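Local coordinates for protein tRNA (guanine-N(1)-)-methyltransferase (Aquifex aeolicus, PDB 1OY5) that probably methylates N1 of guanosine-37 in various tRNAs, taking the methyl group from S-adenosyl-L-methionine and working as a homodimeric SPOUT-clan enzyme, at residues I225-D228 and L229-E233. Numbering follows the deposited sequence.
Sequences IPKD and LTELE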
ATOM      1  N   ILE A 225      -8.461  20.968 -10.377  1.00 38.09           N
ATOM      2  CA  ILE A 225      -8.962  21.027 -11.756  1.00 37.92           C
ATOM      3  C   ILE A 225      -8.301  20.009 -12.722  1.00 37.72           C
ATOM      4  O   ILE A 225      -8.888  19.652 -13.745  1.00 37.61           O
ATOM      5  CB  ILE A 225      -8.779  22.460 -12.318  1.00 38.02           C
ATOM      6  CG1 ILE A 225      -9.722  23.460 -11.623  1.00 38.00           C
ATOM      7  CG2 ILE A 225      -9.024  22.475 -13.822  1.00 38.08           C
ATOM      8  CD1 ILE A 225      -9.470  24.924 -12.011  1.00 37.69           C
ATOM      9  N   PRO A 226      -7.041  19.663 -12.450  1.00 37.45           N
ATOM     10  CA  PRO A 226      -6.226  18.682 -13.185  1.00 37.21           C
ATOM     11  C   PRO A 226      -6.701  17.453 -13.914  1.00 36.98           C
ATOM     12  O   PRO A 226      -6.147  17.229 -14.984  1.00 37.11           O
ATOM     13  CB  PRO A 226      -5.200  18.284 -12.135  1.00 37.25           C
ATOM     14  CG  PRO A 226      -4.877  19.599 -11.529  1.00 37.23           C
ATOM     15  CD  PRO A 226      -6.168  20.402 -11.528  1.00 37.35           C
ATOM     16  N   LYS A 227      -7.616  16.639 -13.425  1.00 36.66           N
ATOM     17  CA  LYS A 227      -7.907  15.460 -14.231  1.00 36.35           C
ATOM     18  C   LYS A 227      -9.354  15.543 -14.677  1.00 36.13           C
ATOM     19  O   LYS A 227      -9.756  14.987 -15.700  1.00 36.09           O
ATOM     20  CB  LYS A 227      -7.512  14.175 -13.488  1.00 36.32           C
ATOM     21  CG  LYS A 227      -8.625  13.243 -13.105  1.00 36.27           C
ATOM     22  CD  LYS A 227      -8.897  13.240 -11.615  1.00 36.16           C
ATOM     23  CE  LYS A 227      -7.697  12.738 -10.820  1.00 36.21           C
ATOM     24  NZ  LYS A 227      -8.068  12.387  -9.420  1.00 36.16           N
ATOM     25  N   ASP A 228     -10.087  16.335 -13.909  1.00 35.91           N
ATOM     26  CA  ASP A 228     -11.496  16.625 -14.088  1.00 35.66           C
ATOM     27  C   ASP A 228     -11.915  16.928 -15.517  1.00 35.56           C
ATOM     28  O   ASP A 228     -12.959  16.475 -15.981  1.00 35.58           O
ATOM     29  CB  ASP A 228     -11.802  17.828 -13.209  1.00 35.59           C
ATOM     30  CG  ASP A 228     -11.370  17.613 -11.779  1.00 35.30           C
ATOM     31  OD1 ASP A 228     -12.187  17.114 -10.981  1.00 35.08           O
ATOM     32  OD2 ASP A 228     -10.221  17.887 -11.373  1.00 34.83           O
ATOM     33  N   LEU A 229     -11.099  17.699 -16.215  1.00 35.41           N
ATOM     34  CA  LEU A 229     -11.423  18.102 -17.572  1.00 35.30           C
ATOM     35  C   LEU A 229     -11.269  16.928 -18.548  1.00 35.24           C
ATOM     36  O   LEU A 229     -12.004  16.824 -19.531  1.00 35.15           O
ATOM     37  CB  LEU A 229     -10.533  19.276 -17.981  1.00 35.29           C
ATOM     38  CG  LEU A 229     -10.762  20.632 -17.294  1.00 35.22           C
ATOM     39  CD1 LEU A 229     -10.690  20.518 -15.792  1.00 35.32           C
ATOM     40  CD2 LEU A 229      -9.743  21.650 -17.775  1.00 34.99           C
ATOM     41  N   THR A 230     -10.323  16.039 -18.256  1.00 35.18           N
ATOM     42  CA  THR A 230     -10.044  14.893 -19.114  1.00 35.13           C
ATOM     43  C   THR A 230     -10.728  13.616 -18.634  1.00 35.13           C
ATOM     44  O   THR A 230     -10.458  12.537 -19.162  1.00 35.15           O
ATOM     45  CB  THR A 230      -8.524  14.641 -19.168  1.00 35.15           C
ATOM     46  OG1 THR A 230      -7.823  15.886 -19.304  1.00 34.92           O
ATOM     47  CG2 THR A 230      -8.133  13.836 -20.415  1.00 35.11           C
ATOM     48  N   GLU A 231     -11.597  13.724 -17.633  1.00 35.06           N
ATOM     49  CA  GLU A 231     -12.284  12.544 -17.101  1.00 35.04           C
ATOM     50  C   GLU A 231     -13.751  12.809 -16.753  1.00 34.92           C
ATOM     51  O   GLU A 231     -14.601  11.937 -16.936  1.00 34.97           O
ATOM     52  CB  GLU A 231     -11.531  11.977 -15.891  1.00 35.07           C
ATOM     53  CG  GLU A 231     -11.554  12.863 -14.658  1.00 35.22           C
ATOM     54  CD  GLU A 231     -12.682  12.539 -13.701  1.00 35.40           C
ATOM     55  OE1 GLU A 231     -12.650  13.047 -12.561  1.00 35.41           O
ATOM     56  OE2 GLU A 231     -13.597  11.778 -14.082  1.00 35.71           O
ATOM     57  N   LEU A 232     -14.052  14.004 -16.252  1.00 34.79           N
ATOM     58  CA  LEU A 232     -15.425  14.352 -15.905  1.00 34.72           C
ATOM     59  C   LEU A 232     -16.239  14.566 -17.175  1.00 34.62           C
ATOM     60  O   LEU A 232     -17.459  14.400 -17.177  1.00 34.56           O
ATOM     61  CB  LEU A 232     -15.477  15.621 -15.047  1.00 34.70           C
ATOM     62  CG  LEU A 232     -14.820  15.587 -13.661  1.00 34.81           C
ATOM     63  CD1 LEU A 232     -14.918  16.955 -13.002  1.00 34.63           C
ATOM     64  CD2 LEU A 232     -15.438  14.528 -12.764  1.00 34.95           C
ATOM     65  N   GLU A 233     -15.552  14.928 -18.254  1.00 34.54           N
ATOM     66  CA  GLU A 233     -16.205  15.210 -19.526  1.00 34.52           C
ATOM     67  C   GLU A 233     -16.151  14.011 -20.469  1.00 34.45           C
ATOM     68  O   GLU A 233     -16.826  13.992 -21.500  1.00 34.51           O
ATOM     69  CB  GLU A 233     -15.561  16.432 -20.183  1.00 34.57           C
ATOM     70  CG  GLU A 233     -15.656  17.693 -19.332  1.00 34.72           C
ATOM     71  CD  GLU A 233     -15.082  18.919 -20.016  1.00 34.78           C
ATOM     72  OE1 GLU A 233     -15.129  20.012 -19.409  1.00 34.85           O
ATOM     73  OE2 GLU A 233     -14.583  18.797 -21.156  1.00 34.71           O
TER
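Asp228 and Leu232 make the more extensive part of this local turn, in the loop region after helix 207-213. Their side chains run alongside each other in the same direction, and CD1 of Leu232 lies against CB of Asp228 and also flanks its carboxylate atom OD1. Leu232 N donates to Asp228 O at 2.7 Å with an N-H...O angle of 144°, an i to i+4 backbone link, although the position of that oxygen is less sure. Thr230 N donates to Lys227 O, an i to i+3 link, at 2.8 Å, but an angle of 129° makes the bond weak.

Lys227 and Glu231 meet through their aliphatic parts, CG to CG, the chains crossing at a slant. A chi1 of 68° sets CG of Glu231 between its backbone N and carbonyl carbon, turned back over Lys227. Their charged ends stay apart, NZ of Lys227 to OE1 of Glu231 being 5.6 Å, and the ammonium instead forms a salt bridge with Asp223. Replacing Glu231 with an alanine would probably leave the Lys227 methylenes without this cover. Lys227 also packs on Lys99 of the second subunit, its side chain about 9 Å from that of Asp136, which probably binds S-adenosyl-L-methionine.

On the solvent side Ile225 and Leu229, both exposed, share less: the branch methyl CG2 of Ile225 meets CD1 of Leu229, a doubtful approach. OD1 of Asp228 lies 4.4 Å from OE1 of Glu231. Chemically, the turn is held by backbone bonds of uncertain quality and apolar contact, while these neighbouring carboxylates probably repel each other modestly.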